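Periplasmic binding protein (Pseudomonas aeruginosa, PDB 2R79) binds heme in the periplasm and probably delivers it to an inner-membrane transporter for uptake into the cell. Local coordinates at residues V6-A18 / P237-P249. Numbering follows the deposited sequence.
Sequences VSAGGSLSEWVVA and PTLLVGGLGPRLP. With HEM (protoporphyrin IX containing Fe), chain D.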
# COMPACT_ATOMS: atom_id res chain seq x y z
N VAL A 6 -8.06 -10.34 -31.99
CA VAL A 6 -7.49 -11.20 -30.97
C VAL A 6 -6.00 -11.08 -31.28
O VAL A 6 -5.59 -11.22 -32.44
CB VAL A 6 -7.95 -12.65 -31.10
CG1 VAL A 6 -7.04 -13.56 -30.29
CG2 VAL A 6 -9.37 -12.77 -30.57
N SER A 7 -5.19 -10.78 -30.27
CA SER A 7 -3.77 -10.60 -30.50
C SER A 7 -2.86 -11.49 -29.67
O SER A 7 -3.02 -11.62 -28.45
CB SER A 7 -3.40 -9.14 -30.27
OG SER A 7 -2.01 -8.93 -30.45
N ALA A 8 -1.88 -12.09 -30.36
CA ALA A 8 -0.90 -12.97 -29.74
C ALA A 8 0.48 -12.35 -29.92
O ALA A 8 0.94 -12.13 -31.04
CB ALA A 8 -0.94 -14.34 -30.40
N GLY A 9 1.14 -12.06 -28.80
CA GLY A 9 2.46 -11.45 -28.84
C GLY A 9 2.42 -10.10 -28.15
O GLY A 9 1.88 -9.13 -28.70
N GLY A 10 2.99 -10.04 -26.95
CA GLY A 10 3.00 -8.81 -26.18
C GLY A 10 3.14 -7.49 -26.92
O GLY A 10 2.26 -6.63 -26.85
N SER A 11 4.26 -7.30 -27.62
CA SER A 11 4.51 -6.06 -28.34
C SER A 11 3.47 -5.71 -29.40
O SER A 11 3.20 -4.54 -29.62
CB SER A 11 5.90 -6.10 -28.96
OG SER A 11 6.89 -6.07 -27.94
N LEU A 12 2.91 -6.71 -30.07
CA LEU A 12 1.89 -6.45 -31.08
C LEU A 12 0.68 -5.80 -30.40
O LEU A 12 0.15 -4.78 -30.87
CB LEU A 12 1.46 -7.75 -31.76
CG LEU A 12 1.93 -7.97 -33.20
CD1 LEU A 12 3.42 -7.72 -33.30
CD2 LEU A 12 1.57 -9.38 -33.64
N SER A 13 0.24 -6.39 -29.29
CA SER A 13 -0.90 -5.88 -28.54
C SER A 13 -0.66 -4.45 -28.08
O SER A 13 -1.57 -3.62 -28.14
CB SER A 13 -1.17 -6.77 -27.33
OG SER A 13 -1.53 -8.07 -27.72
N GLU A 14 0.54 -4.17 -27.61
CA GLU A 14 0.87 -2.82 -27.16
C GLU A 14 0.71 -1.84 -28.31
O GLU A 14 0.22 -0.73 -28.12
CB GLU A 14 2.30 -2.74 -26.64
CG GLU A 14 2.58 -3.55 -25.41
CD GLU A 14 3.93 -3.20 -24.80
OE1 GLU A 14 4.09 -2.06 -24.33
OE2 GLU A 14 4.83 -4.07 -24.80
N TRP A 15 1.15 -2.25 -29.50
CA TRP A 15 1.05 -1.39 -30.67
C TRP A 15 -0.39 -1.10 -31.05
O TRP A 15 -0.72 0.04 -31.35
CB TRP A 15 1.81 -2.00 -31.86
CG TRP A 15 3.26 -1.68 -31.82
CD1 TRP A 15 4.30 -2.57 -31.84
CD2 TRP A 15 3.85 -0.38 -31.72
NE1 TRP A 15 5.50 -1.90 -31.76
CE2 TRP A 15 5.25 -0.56 -31.69
CE3 TRP A 15 3.34 0.92 -31.66
CZ2 TRP A 15 6.15 0.52 -31.59
CZ3 TRP A 15 4.22 1.99 -31.56
CH2 TRP A 15 5.61 1.78 -31.53
N VAL A 16 -1.24 -2.12 -31.04
CA VAL A 16 -2.65 -1.94 -31.37
C VAL A 16 -3.22 -0.88 -30.42
O VAL A 16 -3.89 0.06 -30.86
CB VAL A 16 -3.45 -3.25 -31.20
CG1 VAL A 16 -4.94 -2.97 -31.29
CG2 VAL A 16 -3.04 -4.24 -32.29
N VAL A 17 -2.95 -1.03 -29.13
CA VAL A 17 -3.43 -0.06 -28.16
C VAL A 17 -2.83 1.32 -28.44
O VAL A 17 -3.55 2.32 -28.46
CB VAL A 17 -3.06 -0.49 -26.72
CG1 VAL A 17 -3.33 0.65 -25.76
CG2 VAL A 17 -3.87 -1.71 -26.31
N ALA A 18 -1.52 1.36 -28.65
CA ALA A 18 -0.82 2.60 -28.92
C ALA A 18 -1.41 3.37 -30.10
O ALA A 18 -1.46 4.59 -30.08
CB ALA A 18 0.66 2.32 -29.17
N PRO A 237 10.37 -9.32 -18.88
CA PRO A 237 10.41 -10.26 -20.01
C PRO A 237 9.49 -9.95 -21.19
O PRO A 237 9.83 -10.28 -22.33
CB PRO A 237 10.09 -11.61 -19.36
CG PRO A 237 9.20 -11.22 -18.21
CD PRO A 237 9.90 -9.99 -17.65
N THR A 238 8.34 -9.32 -20.93
CA THR A 238 7.40 -8.99 -22.00
C THR A 238 8.01 -8.01 -23.01
O THR A 238 7.53 -7.88 -24.14
CB THR A 238 6.06 -8.42 -21.45
OG1 THR A 238 6.32 -7.27 -20.64
CG2 THR A 238 5.36 -9.47 -20.60
N LEU A 239 9.07 -7.33 -22.60
CA LEU A 239 9.74 -6.39 -23.50
C LEU A 239 10.41 -7.12 -24.67
O LEU A 239 10.78 -6.48 -25.65
CB LEU A 239 10.80 -5.59 -22.73
CG LEU A 239 10.28 -4.45 -21.86
CD1 LEU A 239 11.44 -3.79 -21.11
CD2 LEU A 239 9.56 -3.44 -22.76
N LEU A 240 10.54 -8.44 -24.56
CA LEU A 240 11.20 -9.25 -25.59
C LEU A 240 10.29 -10.18 -26.40
O LEU A 240 10.77 -10.99 -27.20
CB LEU A 240 12.31 -10.08 -24.93
CG LEU A 240 13.32 -9.31 -24.09
CD1 LEU A 240 14.28 -10.28 -23.39
CD2 LEU A 240 14.09 -8.34 -24.97
N VAL A 241 8.98 -10.08 -26.21
CA VAL A 241 8.05 -10.94 -26.93
C VAL A 241 7.27 -10.17 -28.01
O VAL A 241 6.90 -9.02 -27.81
CB VAL A 241 7.02 -11.58 -25.97
CG1 VAL A 241 6.15 -12.56 -26.74
CG2 VAL A 241 7.74 -12.27 -24.82
N GLY A 242 7.05 -10.83 -29.14
CA GLY A 242 6.30 -10.22 -30.23
C GLY A 242 6.94 -9.07 -31.00
O GLY A 242 6.23 -8.15 -31.44
N GLY A 243 8.26 -9.09 -31.17
CA GLY A 243 8.91 -8.03 -31.91
C GLY A 243 9.15 -6.77 -31.09
O GLY A 243 8.84 -6.72 -29.90
N LEU A 244 9.70 -5.75 -31.74
CA LEU A 244 10.01 -4.48 -31.09
C LEU A 244 8.76 -3.76 -30.63
O LEU A 244 7.90 -3.41 -31.44
CB LEU A 244 10.78 -3.59 -32.06
CG LEU A 244 12.30 -3.77 -32.12
CD1 LEU A 244 12.71 -5.16 -31.64
CD2 LEU A 244 12.77 -3.50 -33.54
N GLY A 245 8.66 -3.52 -29.32
CA GLY A 245 7.49 -2.86 -28.76
C GLY A 245 7.68 -1.39 -28.40
O GLY A 245 8.81 -0.92 -28.28
N PRO A 246 6.57 -0.66 -28.17
CA PRO A 246 6.56 0.76 -27.82
C PRO A 246 7.23 1.15 -26.50
O PRO A 246 7.56 2.32 -26.30
CB PRO A 246 5.07 1.11 -27.84
CG PRO A 246 4.43 -0.17 -27.42
CD PRO A 246 5.20 -1.21 -28.19
N ARG A 247 7.45 0.19 -25.62
CA ARG A 247 8.08 0.50 -24.34
C ARG A 247 9.60 0.36 -24.35
O ARG A 247 10.26 0.74 -23.39
CB ARG A 247 7.51 -0.38 -23.22
CG ARG A 247 6.06 -0.06 -22.83
CD ARG A 247 5.60 -1.01 -21.73
NE ARG A 247 5.66 -2.41 -22.17
CZ ARG A 247 6.04 -3.42 -21.39
NH1 ARG A 247 6.40 -3.20 -20.14
NH2 ARG A 247 6.09 -4.65 -21.89
N LEU A 248 10.16 -0.18 -25.43
CA LEU A 248 11.61 -0.35 -25.50
C LEU A 248 12.39 0.94 -25.30
O LEU A 248 13.41 0.94 -24.61
CB LEU A 248 12.01 -1.01 -26.82
CG LEU A 248 11.69 -2.50 -26.87
CD1 LEU A 248 12.11 -3.09 -28.20
CD2 LEU A 248 12.41 -3.21 -25.72
N PRO A 249 11.93 2.06 -25.88
CA PRO A 249 12.69 3.29 -25.67
C PRO A 249 12.87 3.63 -24.19
O PRO A 249 13.96 4.01 -23.76
CB PRO A 249 11.86 4.33 -26.42
CG PRO A 249 11.35 3.53 -27.58
CD PRO A 249 10.89 2.25 -26.91
CHA HEM D . 7.83 -22.01 -23.54
CHB HEM D . 5.43 -18.55 -21.00
CHC HEM D . 8.60 -15.23 -22.58
CHD HEM D . 10.94 -18.62 -25.17
C1A HEM D . 6.88 -21.37 -22.70
C2A HEM D . 5.81 -22.02 -21.96
C3A HEM D . 5.13 -21.04 -21.29
C4A HEM D . 5.79 -19.79 -21.57
CMA HEM D . 3.87 -21.20 -20.43
CAA HEM D . 5.46 -23.50 -21.89
CBA HEM D . 6.23 -24.27 -20.81
CGA HEM D . 7.70 -24.43 -21.15
O1A HEM D . 8.02 -25.15 -22.12
O2A HEM D . 8.54 -23.82 -20.44
C1B HEM D . 6.03 -17.32 -21.27
C2B HEM D . 5.65 -16.05 -20.67
C3B HEM D . 6.55 -15.11 -21.10
C4B HEM D . 7.46 -15.81 -21.99
CMB HEM D . 4.42 -15.79 -19.78
CAB HEM D . 6.57 -13.74 -20.82
CBB HEM D . 6.38 -13.21 -19.58
C1C HEM D . 9.50 -15.87 -23.43
C2C HEM D . 10.68 -15.24 -23.99
C3C HEM D . 11.38 -16.19 -24.67
C4C HEM D . 10.57 -17.39 -24.61
CMC HEM D . 11.07 -13.78 -23.87
CAC HEM D . 12.69 -16.06 -25.13
CBC HEM D . 13.02 -15.84 -26.43
C1D HEM D . 10.27 -19.83 -24.98
C2D HEM D . 10.75 -21.08 -25.51
C3D HEM D . 9.88 -22.03 -25.10
C4D HEM D . 8.88 -21.38 -24.25
CMD HEM D . 11.98 -21.30 -26.39
CAD HEM D . 9.95 -23.47 -25.61
CBD HEM D . 8.79 -23.93 -26.51
CGD HEM D . 8.72 -23.20 -27.85
O1D HEM D . 7.82 -23.54 -28.65
O2D HEM D . 9.55 -22.30 -28.11
NA HEM D . 6.84 -19.99 -22.47
NB HEM D . 7.12 -17.16 -22.13
NC HEM D . 9.42 -17.20 -23.83
ND HEM D . 9.12 -20.00 -24.22
FE HEM D . 8.01 -18.57 -23.31
O HOH W 1 7.32 -2.71 -25.56
O HOH W 2 5.02 -6.63 -24.56
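P246 lies over one face of the W15 indole, its CD 3.7 Å from the centroid of the five-membered ring in a CH-pi contact and its CB nearest the six-membered ring. At the indole edge, W15 NE1 donates to L244 O at 2.9 Å, in the ring plane and on a carbonyl lone pair, nearly straight at 166°. Face and edge together fix the rotation of the ring, whose further neighbours come from helix 94-108. L239 CD2 sits over the centre of one face of the R247 guanidinium; along the edge, NH2 binds T238 OG1, which also bonds D236, and E14 OE2. The salt bridge is side-on, R247 NE to E14 OE1 at 2.7 Å and R247 NH2 to E14 OE2 at 3.2 Å, with both oxygens met from above the carboxylate plane and the two planes 53° apart. A bend at chi3 (-60°) swings the R247 side chain across E14 at about a right angle, within reach of T238 OG1, and NH1 completes a second salt bridge with D236. Two waters donate to E14 OE2, one linking it to T238 O and the other to R247 N, which probably offsets the burial of its charge. Nearer the helix start, S11 N donates to V241 O, and S11 OG lies between V241 O and G243 O, at 3.0 and 2.8 Å, with one proton to give. G242, having no side chain to intervene, brings its CA within 4.3 Å of G9 CA; G9 is glycine for its own backbone angles. V241 CG2 faces the heme methyl CMC at 3.8 Å. These contacts join the first helix of the N-terminal lobe to the segment leading into helix 248-259, beside the heme cleft of a two-lobed periplasmic binding protein whose lobes are bridged by a long helix, as in the FE/B12 family.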